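L544 (Acanthamoeba polyphaga mimivirus, PDB 4AMQ) is probably a nucleotidyl transferase of the virion, a metal-dependent enzyme that would move a nucleotide onto a substrate not yet established. Local coordinates at residues I283-L297 against Q335-Y349. Numbering follows the deposited sequence.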
# COMPACT_ATOMS: atom_id res chain seq x y z
N ILE A 283 2.48 9.74 -0.38
CA ILE A 283 1.33 10.30 -1.08
C ILE A 283 0.19 9.27 -1.16
O ILE A 283 -0.98 9.63 -1.04
CB ILE A 283 1.70 10.78 -2.49
CG1 ILE A 283 2.61 12.01 -2.41
CG2 ILE A 283 0.46 11.09 -3.30
CD1 ILE A 283 3.23 12.40 -3.73
N ASP A 284 0.53 8.00 -1.36
CA ASP A 284 -0.47 6.93 -1.30
C ASP A 284 -1.14 6.85 0.08
O ASP A 284 -2.32 6.56 0.19
CB ASP A 284 0.15 5.58 -1.65
CG ASP A 284 0.35 5.39 -3.13
OD1 ASP A 284 -0.43 5.97 -3.93
OD2 ASP A 284 1.28 4.65 -3.51
N SER A 285 -0.37 7.11 1.14
CA SER A 285 -0.91 7.13 2.49
C SER A 285 -1.98 8.22 2.67
O SER A 285 -3.03 7.97 3.26
CB SER A 285 0.21 7.31 3.51
OG SER A 285 1.09 6.20 3.50
N TYR A 286 -1.69 9.41 2.16
CA TYR A 286 -2.67 10.50 2.16
C TYR A 286 -3.95 10.03 1.47
O TYR A 286 -5.03 10.07 2.05
CB TYR A 286 -2.08 11.71 1.43
CG TYR A 286 -2.87 13.00 1.55
CD1 TYR A 286 -4.07 13.18 0.86
CD2 TYR A 286 -2.42 14.04 2.35
CE1 TYR A 286 -4.79 14.35 0.96
CE2 TYR A 286 -3.13 15.22 2.46
CZ TYR A 286 -4.31 15.37 1.76
OH TYR A 286 -5.02 16.55 1.87
N ARG A 287 -3.81 9.56 0.23
CA ARG A 287 -4.94 9.08 -0.57
C ARG A 287 -5.75 8.00 0.13
O ARG A 287 -6.98 8.09 0.21
CB ARG A 287 -4.44 8.52 -1.90
CG ARG A 287 -3.91 9.54 -2.86
CD ARG A 287 -3.09 8.85 -3.93
NE ARG A 287 -2.92 9.69 -5.11
CZ ARG A 287 -2.35 9.26 -6.24
NH1 ARG A 287 -1.91 8.02 -6.32
NH2 ARG A 287 -2.23 10.08 -7.27
N THR A 288 -5.07 6.98 0.62
CA THR A 288 -5.73 5.85 1.26
C THR A 288 -6.50 6.28 2.50
O THR A 288 -7.67 5.92 2.67
CB THR A 288 -4.72 4.75 1.65
OG1 THR A 288 -4.13 4.20 0.46
CG2 THR A 288 -5.42 3.64 2.42
N ILE A 289 -5.86 7.06 3.37
CA ILE A 289 -6.52 7.53 4.58
C ILE A 289 -7.69 8.44 4.23
O ILE A 289 -8.77 8.32 4.80
CB ILE A 289 -5.54 8.27 5.52
CG1 ILE A 289 -4.38 7.36 5.91
CG2 ILE A 289 -6.27 8.76 6.76
CD1 ILE A 289 -3.29 8.06 6.70
N TYR A 290 -7.47 9.35 3.28
CA TYR A 290 -8.52 10.26 2.82
C TYR A 290 -9.73 9.51 2.25
O TYR A 290 -10.86 9.77 2.64
CB TYR A 290 -7.96 11.22 1.77
CG TYR A 290 -9.02 12.06 1.10
CD1 TYR A 290 -9.62 13.13 1.75
CD2 TYR A 290 -9.44 11.77 -0.20
CE1 TYR A 290 -10.59 13.89 1.14
CE2 TYR A 290 -10.41 12.53 -0.82
CZ TYR A 290 -10.98 13.59 -0.14
OH TYR A 290 -11.95 14.35 -0.76
N GLU A 291 -9.48 8.59 1.33
CA GLU A 291 -10.56 7.85 0.68
C GLU A 291 -11.38 7.04 1.67
O GLU A 291 -12.57 6.83 1.48
CB GLU A 291 -10.02 6.96 -0.44
CG GLU A 291 -9.39 7.74 -1.59
CD GLU A 291 -8.71 6.86 -2.62
OE1 GLU A 291 -8.74 5.62 -2.46
OE2 GLU A 291 -8.16 7.40 -3.60
N SER A 292 -10.73 6.58 2.74
CA SER A 292 -11.41 5.80 3.77
C SER A 292 -12.30 6.68 4.65
O SER A 292 -13.16 6.18 5.38
CB SER A 292 -10.40 5.06 4.66
OG SER A 292 -9.82 5.94 5.61
N GLY A 293 -12.09 7.99 4.59
CA GLY A 293 -12.85 8.92 5.40
C GLY A 293 -12.31 9.07 6.81
O GLY A 293 -13.08 9.21 7.75
N ASN A 294 -10.99 9.06 6.94
CA ASN A 294 -10.35 9.16 8.25
C ASN A 294 -9.21 10.18 8.32
O ASN A 294 -8.49 10.23 9.32
CB ASN A 294 -9.84 7.79 8.72
CG ASN A 294 -10.97 6.84 9.08
OD1 ASN A 294 -11.62 7.00 10.11
ND2 ASN A 294 -11.20 5.85 8.23
N LEU A 295 -9.04 10.96 7.27
CA LEU A 295 -8.01 12.00 7.27
C LEU A 295 -8.57 13.30 7.85
O LEU A 295 -9.43 13.93 7.25
CB LEU A 295 -7.50 12.26 5.85
CG LEU A 295 -6.27 13.15 5.71
CD1 LEU A 295 -5.08 12.53 6.44
CD2 LEU A 295 -5.92 13.40 4.25
N ASP A 296 -8.08 13.69 9.02
CA ASP A 296 -8.44 15.00 9.57
C ASP A 296 -7.43 16.05 9.12
O ASP A 296 -6.37 15.71 8.58
CB ASP A 296 -8.58 14.95 11.10
CG ASP A 296 -7.27 14.64 11.80
OD1 ASP A 296 -6.32 14.22 11.12
OD2 ASP A 296 -7.21 14.81 13.04
N LEU A 297 -7.76 17.32 9.31
CA LEU A 297 -6.93 18.41 8.82
C LEU A 297 -5.52 18.33 9.38
O LEU A 297 -4.54 18.47 8.65
CB LEU A 297 -7.56 19.77 9.15
CG LEU A 297 -6.76 20.99 8.71
CD1 LEU A 297 -6.43 20.90 7.23
CD2 LEU A 297 -7.51 22.28 9.02
N GLN A 335 -11.97 21.29 5.11
CA GLN A 335 -12.08 20.18 4.17
C GLN A 335 -11.72 20.56 2.73
O GLN A 335 -11.15 19.75 2.00
CB GLN A 335 -13.50 19.60 4.21
CG GLN A 335 -13.65 18.29 3.47
CD GLN A 335 -12.83 17.19 4.10
OE1 GLN A 335 -12.57 17.20 5.31
NE2 GLN A 335 -12.40 16.23 3.29
N ASP A 336 -12.06 21.78 2.32
CA ASP A 336 -11.71 22.24 0.99
C ASP A 336 -10.21 22.20 0.78
O ASP A 336 -9.73 21.87 -0.31
CB ASP A 336 -12.24 23.66 0.75
CG ASP A 336 -13.74 23.70 0.58
OD1 ASP A 336 -14.33 22.66 0.23
OD2 ASP A 336 -14.34 24.78 0.78
N LYS A 337 -9.46 22.54 1.82
CA LYS A 337 -8.01 22.47 1.81
C LYS A 337 -7.52 21.02 1.61
O LYS A 337 -6.63 20.77 0.79
CB LYS A 337 -7.45 23.06 3.10
CG LYS A 337 -5.94 23.15 3.14
CD LYS A 337 -5.44 23.63 4.50
CE LYS A 337 -5.69 25.11 4.70
NZ LYS A 337 -5.00 25.61 5.93
N ILE A 338 -8.10 20.09 2.36
CA ILE A 338 -7.72 18.68 2.27
C ILE A 338 -7.93 18.14 0.85
O ILE A 338 -7.09 17.42 0.31
CB ILE A 338 -8.54 17.81 3.26
CG1 ILE A 338 -8.36 18.31 4.70
CG2 ILE A 338 -8.15 16.35 3.15
CD1 ILE A 338 -9.07 17.46 5.75
N ILE A 339 -9.07 18.50 0.27
CA ILE A 339 -9.43 18.11 -1.09
C ILE A 339 -8.50 18.71 -2.14
O ILE A 339 -8.01 18.00 -3.02
CB ILE A 339 -10.88 18.52 -1.39
CG1 ILE A 339 -11.84 17.73 -0.49
CG2 ILE A 339 -11.21 18.31 -2.86
CD1 ILE A 339 -13.25 18.31 -0.44
N ALA A 340 -8.27 20.02 -2.06
CA ALA A 340 -7.38 20.70 -3.00
C ALA A 340 -5.98 20.10 -2.95
O ALA A 340 -5.35 19.89 -3.98
CB ALA A 340 -7.33 22.18 -2.71
N TRP A 341 -5.50 19.83 -1.74
CA TRP A 341 -4.22 19.15 -1.55
C TRP A 341 -4.21 17.78 -2.22
O TRP A 341 -3.25 17.42 -2.89
CB TRP A 341 -3.92 18.98 -0.06
CG TRP A 341 -3.33 20.17 0.58
CD1 TRP A 341 -2.69 21.21 -0.03
CD2 TRP A 341 -3.31 20.48 1.99
NE1 TRP A 341 -2.27 22.13 0.90
CE2 TRP A 341 -2.65 21.70 2.14
CE3 TRP A 341 -3.80 19.81 3.12
CZ2 TRP A 341 -2.45 22.28 3.39
CZ3 TRP A 341 -3.60 20.39 4.35
CH2 TRP A 341 -2.93 21.61 4.48
N ASN A 342 -5.28 17.02 -2.02
CA ASN A 342 -5.35 15.68 -2.59
C ASN A 342 -5.20 15.76 -4.10
O ASN A 342 -4.45 14.99 -4.71
CB ASN A 342 -6.68 15.01 -2.21
CG ASN A 342 -6.69 13.52 -2.50
OD1 ASN A 342 -5.71 12.82 -2.26
ND2 ASN A 342 -7.81 13.03 -3.02
N THR A 343 -5.91 16.71 -4.71
CA THR A 343 -5.83 16.94 -6.15
C THR A 343 -4.41 17.28 -6.60
O THR A 343 -3.91 16.73 -7.58
CB THR A 343 -6.78 18.08 -6.57
OG1 THR A 343 -8.14 17.64 -6.41
CG2 THR A 343 -6.55 18.47 -8.02
N LEU A 344 -3.75 18.18 -5.87
CA LEU A 344 -2.39 18.59 -6.21
C LEU A 344 -1.35 17.49 -5.96
O LEU A 344 -0.35 17.42 -6.66
CB LEU A 344 -2.02 19.88 -5.48
CG LEU A 344 -2.78 21.10 -5.98
CD1 LEU A 344 -2.69 22.25 -4.99
CD2 LEU A 344 -2.29 21.53 -7.36
N LEU A 345 -1.60 16.65 -4.97
CA LEU A 345 -0.69 15.54 -4.70
C LEU A 345 -0.71 14.53 -5.84
O LEU A 345 0.24 13.78 -6.03
CB LEU A 345 -1.02 14.85 -3.37
CG LEU A 345 -0.65 15.60 -2.09
CD1 LEU A 345 -1.02 14.78 -0.86
CD2 LEU A 345 0.83 15.94 -2.07
N THR A 346 -1.79 14.53 -6.60
CA THR A 346 -1.91 13.64 -7.76
C THR A 346 -0.96 14.08 -8.88
O THR A 346 -0.30 13.24 -9.50
CB THR A 346 -3.35 13.57 -8.28
OG1 THR A 346 -4.17 12.92 -7.30
CG2 THR A 346 -3.41 12.78 -9.58
N GLN A 347 -0.91 15.38 -9.13
CA GLN A 347 0.04 15.92 -10.10
C GLN A 347 1.46 15.64 -9.65
O GLN A 347 2.31 15.22 -10.44
CB GLN A 347 -0.16 17.42 -10.28
CG GLN A 347 -1.51 17.81 -10.85
CD GLN A 347 -1.77 19.30 -10.76
OE1 GLN A 347 -0.92 20.12 -11.11
NE2 GLN A 347 -2.95 19.67 -10.28
N LEU A 348 1.72 15.88 -8.37
CA LEU A 348 3.04 15.66 -7.79
C LEU A 348 3.44 14.20 -7.93
O LEU A 348 4.59 13.88 -8.24
CB LEU A 348 3.06 16.08 -6.32
CG LEU A 348 4.42 16.03 -5.62
CD1 LEU A 348 5.44 16.88 -6.37
CD2 LEU A 348 4.30 16.47 -4.17
N TYR A 349 2.49 13.31 -7.69
CA TYR A 349 2.72 11.88 -7.79
C TYR A 349 3.20 11.54 -9.20
O TYR A 349 4.20 10.85 -9.39
CB TYR A 349 1.43 11.12 -7.48
CG TYR A 349 1.59 9.63 -7.28
CD1 TYR A 349 1.88 9.11 -6.03
CD2 TYR A 349 1.44 8.75 -8.35
CE1 TYR A 349 2.02 7.75 -5.84
CE2 TYR A 349 1.58 7.39 -8.17
CZ TYR A 349 1.87 6.89 -6.91
OH TYR A 349 2.01 5.54 -6.73
O HOH W 1 -14.18 15.36 1.52
O HOH W 2 -11.33 13.92 5.17
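I283 and Y286 face L345 where helix 283-292 runs roughly antiparallel to helix 335-349, with 143° between their directions and the axes 10.4 Å apart at closest approach. Y286 is the central knob, set among I338, W341, N342 and L345. With CG anti to the backbone N (chi1 -170°), its ring reaches across to the other helix, and Y286 OH donates to I338 O over 2.7 Å, in the carbonyl plane and on a lone pair. That carbonyl also takes the helical bond from N342 N. L345 CD1 makes a CH-pi contact with one face, 3.6 Å from the Y286 ring centroid, while L295 CD2 lies over the opposite face, so the phenol ring is sandwiched between two leucine methyl groups. N342 OD1 is buried beside Y286 CD1 at 3.5 Å and has no partner in the model. One turn on, Y290 is a second knob, among Q335, I338, I339 and N342; Q335 NE2 meets its ring at the edge. The packing belongs to the helical domain of L544: helix 297-311 adds A300 and I303 against Y286, and the other side of helix 283-292 rests through I289 on F202 of the nucleotidyltransferase sheet. At the far end R287, extended from CG to NE, holds its guanidinium tilted over one face of the Y349 ring, NH1 above the centre, as a cation-pi pair with R287 CZ 4.3 Å from the Y349 ring centroid and the planes 34° apart. R287 NH2 bonds weakly to T346 OG1, and R287 NH1 forms a long salt bridge with D284 OD1, 3.5 Å away. Past the Schellman turn at G293, a water links L295 O to Q335 NE2, and L297 CD1 rests against K337 CD, I338 CG1 and W341 CZ3.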